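Long-range contacts in dihydrodipicolinate synthase (Oceanobacillus iheyensis HTE831, PDB 3D0C), which probably catalyses the condensation of pyruvate with aspartate semialdehyde to form 4-hydroxy-tetrahydrodipicolinate, a step of lysine biosynthesis: residues 28-34 / 274-280; 133-139 / 160-164. The protein carries 1 engineered substitution. One frame throughout, in Å; residues are numbered along the deposited sequence.

Both contacts belong to one (β/α)8 barrel, yet they lie far apart: their centres are 32 Å from each other and their nearest atoms about 20 Å, so they do not touch. Along the sequence, contact 2 falls within the 239 residues that separate the segments of contact 1. Contact 1 ties residues 28-34, at the start of helix 32-44, to the loop 274-280 beyond the barrel strands; the Thr278 side chain is about 9 Å from that of Thr56, predicted to bind pyruvate. Contact 2 packs residues 133-139 against 160-164, where two neighbouring strands begin; the Val164 side chain is about 9 Å from that of Lys167, the predicted Schiff-base lysine.

Contact 1: residues 28-34 / 274-280; sequences REIDWKG and RAGVTRE
Residues 28-34 and 274-280 run in opposite senses, CA atoms pairing Arg28-Arg279 (6.8 Å), Asp31-Gly276 (8.5 Å; Gly276 phi/psi 72/-155) and Gly34-Arg274 (5.5 Å). Arg28 has a left-handed backbone (65/13); its m, t, t side chain places NE 3.0 Å from Glu280 OE1, a salt bridge over the guanidinium face, charges only. Arg28 O accepts from Arg279 NH2 (2.8 Å) and NE (3.0 Å). Glu29 and Ile30 are extended, their CA-to-CB bonds away from 274-280. Asp31, chi1 t, is the N-cap of helix 32-44: OD1 accepts from Gly34 N (3.1 Å), while OD2 forms a salt bridge with NE of all-trans Arg274 (2.6 Å). A CB on Gly34 would come within 2.9 Å of Asp31 OD2. A water donates to Gly34 O (2.8 Å) and Arg274 O (2.6 Å). Arginine-carboxylate and arginine-carbonyl pairs thus join the capped helix start to the loop between helices 260-270 and 287-303. Ile30 packs on helix 64-78, where Arg279 bridges to Glu66; Glu280 OE2 is hydrogen-bonded to Asn131 ND2 of the second subunit.

Contact 2: residues 133-139 / 160-164; sequences IEALDAP and LDKLV
In this TIM barrel, the contact joins two successive α-to-β connections at the N-terminal ends of neighbouring strands: the turn from helix 122-135 into strand 140-144 meets the turn entering parallel strand 163-168. Pro139 and Lys162 are in register, their CA atoms 4.2 Å apart, with Pro139 CA 3.2 Å from Lys162 O. The last turn of helix 122-135 leads into an extended Leu136, an inverse gamma turn centred on Asp137, and extended Ala138 and Pro139; Leu136 N donates to Ile133 O (3.1 Å). Leu160 to Leu163 form a type I turn closed by Leu163 N to Leu160 O (3.0 Å). Lys162 (m, t, t, t) stretches along the first segment, its NZ donating to Leu136 O (2.8 Å) and weakly to Glu134 O (3.4 Å). Ile133 (m, t) sets CG2 3.3 Å from Lys162 CB, and CD1 4.1 Å from Leu160 CD1 and 4.3 Å from Leu163 CB. Pro139 CB meets Val164 CG2 at 3.7 Å, next to Phe8. The lysine's aliphatic stem thus joins the apolar packing, while its ammonium group donates to backbone carbonyls around the helix's C-terminal turn; Leu136 O also takes a weak bond from Ala138 N.

Contact 1: residues 28-34 / 274-280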
ATOM      1  N   ARG A  28       6.366  -6.514  21.378  1.00 34.20           N
ATOM      2  CA  ARG A  28       6.625  -5.782  20.141  1.00 33.94           C
ATOM      3  C   ARG A  28       6.487  -4.278  20.316  1.00 31.72           C
ATOM      4  O   ARG A  28       6.423  -3.544  19.328  1.00 31.42           O
ATOM      5  CB  ARG A  28       5.683  -6.238  19.023  1.00 37.07           C
ATOM      6  CG  ARG A  28       5.801  -7.708  18.618  1.00 42.73           C
ATOM      7  CD  ARG A  28       5.155  -7.920  17.249  1.00 49.44           C
ATOM      8  NE  ARG A  28       4.885  -9.320  16.925  1.00 56.78           N
ATOM      9  CZ  ARG A  28       5.665 -10.094  16.174  1.00 60.47           C
ATOM     10  NH1 ARG A  28       6.790  -9.620  15.654  1.00 61.81           N
ATOM     11  NH2 ARG A  28       5.301 -11.345  15.920  1.00 62.17           N
ATOM     12  N   GLU A  29       6.426  -3.808  21.560  1.00 30.55           N
ATOM     13  CA  GLU A  29       6.316  -2.372  21.800  1.00 29.19           C
ATOM     14  C   GLU A  29       7.625  -1.730  21.362  1.00 28.96           C
ATOM     15  O   GLU A  29       8.654  -2.401  21.272  1.00 29.34           O
ATOM     16  CB  GLU A  29       6.060  -2.076  23.282  1.00 33.33           C
ATOM     17  CG  GLU A  29       4.691  -2.517  23.796  1.00 40.03           C
ATOM     18  CD  GLU A  29       3.534  -1.883  23.031  1.00 44.25           C
ATOM     19  OE1 GLU A  29       3.448  -0.635  22.988  1.00 43.85           O
ATOM     20  OE2 GLU A  29       2.704  -2.636  22.474  1.00 46.63           O
ATOM     21  N   ILE A  30       7.588  -0.434  21.081  1.00 27.29           N
ATOM     22  CA  ILE A  30       8.778   0.283  20.646  1.00 25.62           C
ATOM     23  C   ILE A  30       9.850   0.320  21.732  1.00 26.95           C
ATOM     24  O   ILE A  30       9.579   0.660  22.886  1.00 23.20           O
ATOM     25  CB  ILE A  30       8.439   1.737  20.244  1.00 28.20           C
ATOM     26  CG1 ILE A  30       7.470   1.734  19.057  1.00 30.37           C
ATOM     27  CG2 ILE A  30       9.713   2.495  19.913  1.00 28.78           C
ATOM     28  CD1 ILE A  30       6.967   3.118  18.656  1.00 31.97           C
ATOM     29  N   ASP A  31      11.068  -0.039  21.344  1.00 27.52           N
ATOM     30  CA  ASP A  31      12.209  -0.035  22.251  1.00 29.15           C
ATOM     31  C   ASP A  31      12.830   1.351  22.100  1.00 29.04           C
ATOM     32  O   ASP A  31      13.708   1.566  21.258  1.00 27.53           O
ATOM     33  CB  ASP A  31      13.190  -1.122  21.818  1.00 31.15           C
ATOM     34  CG  ASP A  31      14.410  -1.207  22.707  1.00 33.28           C
ATOM     35  OD1 ASP A  31      14.578  -0.355  23.607  1.00 30.05           O
ATOM     36  OD2 ASP A  31      15.213  -2.137  22.485  1.00 35.18           O
ATOM     37  N   TRP A  32      12.363   2.296  22.909  1.00 30.25           N
ATOM     38  CA  TRP A  32      12.852   3.663  22.816  1.00 34.19           C
ATOM     39  C   TRP A  32      14.348   3.812  23.035  1.00 31.65           C
ATOM     40  O   TRP A  32      14.979   4.680  22.434  1.00 28.56           O
ATOM     41  CB  TRP A  32      12.067   4.566  23.770  1.00 40.10           C
ATOM     42  CG  TRP A  32      10.623   4.632  23.383  1.00 49.56           C
ATOM     43  CD1 TRP A  32       9.580   4.000  23.992  1.00 51.08           C
ATOM     44  CD2 TRP A  32      10.080   5.283  22.227  1.00 52.28           C
ATOM     45  NE1 TRP A  32       8.420   4.212  23.286  1.00 53.75           N
ATOM     46  CE2 TRP A  32       8.697   4.999  22.201  1.00 55.56           C
ATOM     47  CE3 TRP A  32      10.627   6.081  21.213  1.00 56.76           C
ATOM     48  CZ2 TRP A  32       7.853   5.477  21.192  1.00 58.73           C
ATOM     49  CZ3 TRP A  32       9.787   6.557  20.210  1.00 60.93           C
ATOM     50  CH2 TRP A  32       8.415   6.255  20.212  1.00 62.62           C
ATOM     51  N   LYS A  33      14.910   2.958  23.883  1.00 30.52           N
ATOM     52  CA  LYS A  33      16.342   2.988  24.164  1.00 31.59           C
ATOM     53  C   LYS A  33      17.071   2.587  22.879  1.00 29.54           C
ATOM     54  O   LYS A  33      17.978   3.286  22.423  1.00 28.29           O
ATOM     55  CB  LYS A  33      16.677   1.989  25.280  1.00 34.75           C
ATOM     56  CG  LYS A  33      17.868   2.375  26.157  1.00 41.16           C
ATOM     57  CD  LYS A  33      19.153   2.522  25.364  1.00 45.42           C
ATOM     58  CE  LYS A  33      20.325   2.833  26.288  1.00 48.94           C
ATOM     59  NZ  LYS A  33      21.565   3.174  25.544  1.00 50.90           N
ATOM     60  N   GLY A  34      16.658   1.457  22.305  1.00 27.09           N
ATOM     61  CA  GLY A  34      17.265   0.967  21.078  1.00 27.42           C
ATOM     62  C   GLY A  34      17.196   1.991  19.961  1.00 27.83           C
ATOM     63  O   GLY A  34      18.149   2.143  19.188  1.00 28.58           O
ATOM     64  N   ARG A 274      21.592  -3.270  19.247  1.00 31.94           N
ATOM     65  CA  ARG A 274      20.206  -3.422  19.671  1.00 32.05           C
ATOM     66  C   ARG A 274      19.231  -3.165  18.519  1.00 30.40           C
ATOM     67  O   ARG A 274      19.073  -2.030  18.076  1.00 28.87           O
ATOM     68  CB  ARG A 274      19.924  -2.458  20.822  1.00 34.59           C
ATOM     69  CG  ARG A 274      18.681  -2.786  21.620  1.00 40.40           C
ATOM     70  CD  ARG A 274      18.615  -1.943  22.883  1.00 47.16           C
ATOM     71  NE  ARG A 274      17.489  -2.319  23.730  1.00 53.99           N
ATOM     72  CZ  ARG A 274      17.205  -1.744  24.893  1.00 58.07           C
ATOM     73  NH1 ARG A 274      17.972  -0.763  25.352  1.00 60.16           N
ATOM     74  NH2 ARG A 274      16.155  -2.147  25.596  1.00 59.71           N
ATOM     75  N   ALA A 275      18.574  -4.221  18.047  1.00 28.14           N
ATOM     76  CA  ALA A 275      17.633  -4.093  16.937  1.00 28.82           C
ATOM     77  C   ALA A 275      16.320  -4.867  17.122  1.00 27.69           C
ATOM     78  O   ALA A 275      15.272  -4.438  16.635  1.00 26.95           O
ATOM     79  CB  ALA A 275      18.316  -4.521  15.630  1.00 27.30           C
ATOM     80  N   GLY A 276      16.375  -6.005  17.811  1.00 24.30           N
ATOM     81  CA  GLY A 276      15.173  -6.790  18.028  1.00 24.28           C
ATOM     82  C   GLY A 276      14.683  -7.495  16.774  1.00 25.18           C
ATOM     83  O   GLY A 276      15.468  -7.779  15.868  1.00 22.74           O
ATOM     84  N   VAL A 277      13.385  -7.784  16.726  1.00 24.67           N
ATOM     85  CA  VAL A 277      12.766  -8.460  15.592  1.00 27.62           C
ATOM     86  C   VAL A 277      11.772  -7.536  14.893  1.00 27.73           C
ATOM     87  O   VAL A 277      11.318  -6.550  15.472  1.00 28.63           O
ATOM     88  CB  VAL A 277      11.995  -9.713  16.046  1.00 30.74           C
ATOM     89  CG1 VAL A 277      12.943 -10.693  16.715  1.00 33.50           C
ATOM     90  CG2 VAL A 277      10.876  -9.315  17.003  1.00 30.78           C
ATOM     91  N   THR A 278      11.428  -7.870  13.653  1.00 27.69           N
ATOM     92  CA  THR A 278      10.483  -7.076  12.874  1.00 26.82           C
ATOM     93  C   THR A 278       9.040  -7.361  13.299  1.00 26.42           C
ATOM     94  O   THR A 278       8.738  -8.443  13.807  1.00 24.11           O
ATOM     95  CB  THR A 278      10.613  -7.393  11.359  1.00 27.69           C
ATOM     96  OG1 THR A 278      10.520  -8.811  11.153  1.00 22.70           O
ATOM     97  CG2 THR A 278      11.942  -6.891  10.810  1.00 26.75           C
ATOM     98  N   ARG A 279       8.153  -6.386  13.102  1.00 25.15           N
ATOM     99  CA  ARG A 279       6.741  -6.576  13.426  1.00 25.13           C
ATOM    100  C   ARG A 279       6.068  -7.284  12.257  1.00 24.35           C
ATOM    101  O   ARG A 279       6.650  -7.400  11.174  1.00 22.86           O
ATOM    102  CB  ARG A 279       6.037  -5.236  13.644  1.00 26.82           C
ATOM    103  CG  ARG A 279       6.193  -4.648  15.034  1.00 33.22           C
ATOM    104  CD  ARG A 279       5.257  -3.464  15.235  1.00 36.71           C
ATOM    105  NE  ARG A 279       5.354  -2.926  16.587  1.00 41.30           N
ATOM    106  CZ  ARG A 279       4.648  -1.896  17.042  1.00 45.58           C
ATOM    107  NH1 ARG A 279       3.781  -1.276  16.251  1.00 45.05           N
ATOM    108  NH2 ARG A 279       4.809  -1.487  18.293  1.00 45.05           N
ATOM    109  N   GLU A 280       4.849  -7.768  12.482  1.00 23.20           N
ATOM    110  CA  GLU A 280       4.084  -8.422  11.428  1.00 23.14           C
ATOM    111  C   GLU A 280       3.934  -7.333  10.358  1.00 22.42           C
ATOM    112  O   GLU A 280       3.860  -6.155  10.692  1.00 20.25           O
ATOM    113  CB  GLU A 280       2.690  -8.821  11.942  1.00 26.44           C
ATOM    114  CG  GLU A 280       2.679  -9.632  13.247  1.00 28.33           C
ATOM    115  CD  GLU A 280       2.602  -8.762  14.498  1.00 31.59           C
ATOM    116  OE1 GLU A 280       3.458  -7.872  14.674  1.00 30.00           O
ATOM    117  OE2 GLU A 280       1.679  -8.972  15.315  1.00 31.39           O
TER
HETATM  118  O   HOH W   1      20.023   0.344  18.142  1.00 27.59           O

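Contact 2: residues 133-139 / 160-164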
ATOM      1  N   ILE A 133       1.755  19.123   0.164  1.00 28.52           N
ATOM      2  CA  ILE A 133       2.879  20.043   0.218  1.00 30.01           C
ATOM      3  C   ILE A 133       2.414  21.444   0.648  1.00 33.10           C
ATOM      4  O   ILE A 133       2.945  22.026   1.608  1.00 33.59           O
ATOM      5  CB  ILE A 133       3.538  20.144  -1.170  1.00 29.96           C
ATOM      6  CG1 ILE A 133       4.106  18.781  -1.594  1.00 29.54           C
ATOM      7  CG2 ILE A 133       4.630  21.207  -1.166  1.00 28.42           C
ATOM      8  CD1 ILE A 133       4.665  18.747  -2.984  1.00 27.86           C
ATOM      9  N   GLU A 134       1.408  21.960  -0.060  1.00 32.55           N
ATOM     10  CA  GLU A 134       0.850  23.285   0.177  1.00 33.81           C
ATOM     11  C   GLU A 134       0.299  23.468   1.585  1.00 33.23           C
ATOM     12  O   GLU A 134       0.190  24.616   2.065  1.00 34.58           O
ATOM     13  CB  GLU A 134      -0.284  23.546  -0.828  1.00 34.49           C
ATOM     14  CG  GLU A 134       0.191  23.637  -2.275  1.00 40.08           C
ATOM     15  CD  GLU A 134      -0.955  23.995  -3.223  1.00 43.83           C
ATOM     16  OE1 GLU A 134      -2.119  24.107  -2.742  1.00 45.19           O
ATOM     17  OE2 GLU A 134      -0.700  24.162  -4.440  1.00 46.00           O
ATOM     18  N   ALA A 135      -0.068  22.357   2.228  1.00 27.53           N
ATOM     19  CA  ALA A 135      -0.658  22.434   3.550  1.00 27.49           C
ATOM     20  C   ALA A 135       0.341  22.329   4.714  1.00 26.09           C
ATOM     21  O   ALA A 135      -0.057  22.506   5.885  1.00 25.30           O
ATOM     22  CB  ALA A 135      -1.746  21.365   3.703  1.00 26.97           C
ATOM     23  N   LEU A 136       1.614  22.094   4.383  1.00 23.86           N
ATOM     24  CA  LEU A 136       2.677  21.949   5.351  1.00 25.52           C
ATOM     25  C   LEU A 136       3.607  23.155   5.324  1.00 24.13           C
ATOM     26  O   LEU A 136       3.998  23.635   4.272  1.00 22.38           O
ATOM     27  CB  LEU A 136       3.502  20.689   5.059  1.00 26.73           C
ATOM     28  CG  LEU A 136       2.709  19.377   5.145  1.00 30.79           C
ATOM     29  CD1 LEU A 136       3.586  18.144   4.841  1.00 31.06           C
ATOM     30  CD2 LEU A 136       2.112  19.237   6.555  1.00 29.87           C
ATOM     31  N   ASP A 137       4.009  23.565   6.519  1.00 23.30           N
ATOM     32  CA  ASP A 137       4.900  24.678   6.764  1.00 24.06           C
ATOM     33  C   ASP A 137       6.375  24.238   6.808  1.00 23.38           C
ATOM     34  O   ASP A 137       7.110  24.531   7.759  1.00 21.38           O
ATOM     35  CB  ASP A 137       4.495  25.321   8.076  1.00 27.18           C
ATOM     36  CG  ASP A 137       3.133  25.960   7.998  1.00 29.42           C
ATOM     37  OD1 ASP A 137       2.409  25.911   9.008  1.00 29.24           O
ATOM     38  OD2 ASP A 137       2.789  26.509   6.938  1.00 29.35           O
ATOM     39  N   ALA A 138       6.765  23.481   5.786  1.00 20.79           N
ATOM     40  CA  ALA A 138       8.116  22.978   5.611  1.00 21.02           C
ATOM     41  C   ALA A 138       8.146  22.316   4.239  1.00 20.21           C
ATOM     42  O   ALA A 138       7.100  22.010   3.661  1.00 19.27           O
ATOM     43  CB  ALA A 138       8.473  21.976   6.707  1.00 19.59           C
ATOM     44  N   PRO A 139       9.347  22.116   3.682  1.00 19.29           N
ATOM     45  CA  PRO A 139       9.479  21.487   2.367  1.00 19.92           C
ATOM     46  C   PRO A 139       9.179  20.001   2.390  1.00 18.23           C
ATOM     47  O   PRO A 139       9.168  19.364   3.451  1.00 16.59           O
ATOM     48  CB  PRO A 139      10.932  21.761   2.000  1.00 21.49           C
ATOM     49  CG  PRO A 139      11.599  21.714   3.312  1.00 24.74           C
ATOM     50  CD  PRO A 139      10.664  22.543   4.174  1.00 20.84           C
ATOM     51  N   LEU A 160       7.143  23.919  -7.657  1.00 30.48           N
ATOM     52  CA  LEU A 160       6.736  24.270  -6.300  1.00 28.21           C
ATOM     53  C   LEU A 160       7.944  24.475  -5.410  1.00 25.28           C
ATOM     54  O   LEU A 160       8.761  23.570  -5.257  1.00 23.29           O
ATOM     55  CB  LEU A 160       5.854  23.174  -5.696  1.00 31.61           C
ATOM     56  CG  LEU A 160       4.530  22.865  -6.402  1.00 35.68           C
ATOM     57  CD1 LEU A 160       3.818  21.721  -5.698  1.00 38.36           C
ATOM     58  CD2 LEU A 160       3.656  24.112  -6.413  1.00 38.66           C
ATOM     59  N   ASP A 161       8.051  25.660  -4.820  1.00 23.26           N
ATOM     60  CA  ASP A 161       9.165  25.960  -3.933  1.00 23.36           C
ATOM     61  C   ASP A 161       9.358  24.905  -2.846  1.00 22.43           C
ATOM     62  O   ASP A 161      10.489  24.497  -2.562  1.00 19.60           O
ATOM     63  CB  ASP A 161       8.963  27.328  -3.281  1.00 28.39           C
ATOM     64  CG  ASP A 161       9.411  28.467  -4.172  1.00 34.52           C
ATOM     65  OD1 ASP A 161      10.594  28.453  -4.577  1.00 37.12           O
ATOM     66  OD2 ASP A 161       8.593  29.366  -4.473  1.00 35.51           O
ATOM     67  N   LYS A 162       8.259  24.451  -2.249  1.00 20.67           N
ATOM     68  CA  LYS A 162       8.342  23.464  -1.174  1.00 21.51           C
ATOM     69  C   LYS A 162       8.813  22.080  -1.608  1.00 20.83           C
ATOM     70  O   LYS A 162       9.306  21.318  -0.774  1.00 22.57           O
ATOM     71  CB  LYS A 162       6.998  23.342  -0.456  1.00 24.05           C
ATOM     72  CG  LYS A 162       6.580  24.604   0.279  1.00 29.33           C
ATOM     73  CD  LYS A 162       5.225  24.411   0.934  1.00 32.19           C
ATOM     74  CE  LYS A 162       4.720  25.714   1.516  1.00 36.71           C
ATOM     75  NZ  LYS A 162       3.480  25.551   2.321  1.00 38.15           N
ATOM     76  N   LEU A 163       8.646  21.734  -2.883  1.00 20.66           N
ATOM     77  CA  LEU A 163       9.113  20.429  -3.345  1.00 22.87           C
ATOM     78  C   LEU A 163      10.608  20.599  -3.614  1.00 22.31           C
ATOM     79  O   LEU A 163      10.997  21.123  -4.653  1.00 20.38           O
ATOM     80  CB  LEU A 163       8.389  20.006  -4.622  1.00 24.37           C
ATOM     81  CG  LEU A 163       8.829  18.660  -5.204  1.00 25.05           C
ATOM     82  CD1 LEU A 163       8.739  17.592  -4.123  1.00 23.94           C
ATOM     83  CD2 LEU A 163       7.953  18.286  -6.392  1.00 25.91           C
ATOM     84  N   VAL A 164      11.433  20.142  -2.675  1.00 21.20           N
ATOM     85  CA  VAL A 164      12.883  20.283  -2.767  1.00 21.95           C
ATOM     86  C   VAL A 164      13.663  19.023  -3.134  1.00 22.51           C
ATOM     87  O   VAL A 164      14.897  19.048  -3.217  1.00 20.15           O
ATOM     88  CB  VAL A 164      13.449  20.808  -1.440  1.00 22.15           C
ATOM     89  CG1 VAL A 164      12.892  22.201  -1.152  1.00 21.43           C
ATOM     90  CG2 VAL A 164      13.089  19.854  -0.316  1.00 22.08           C
TER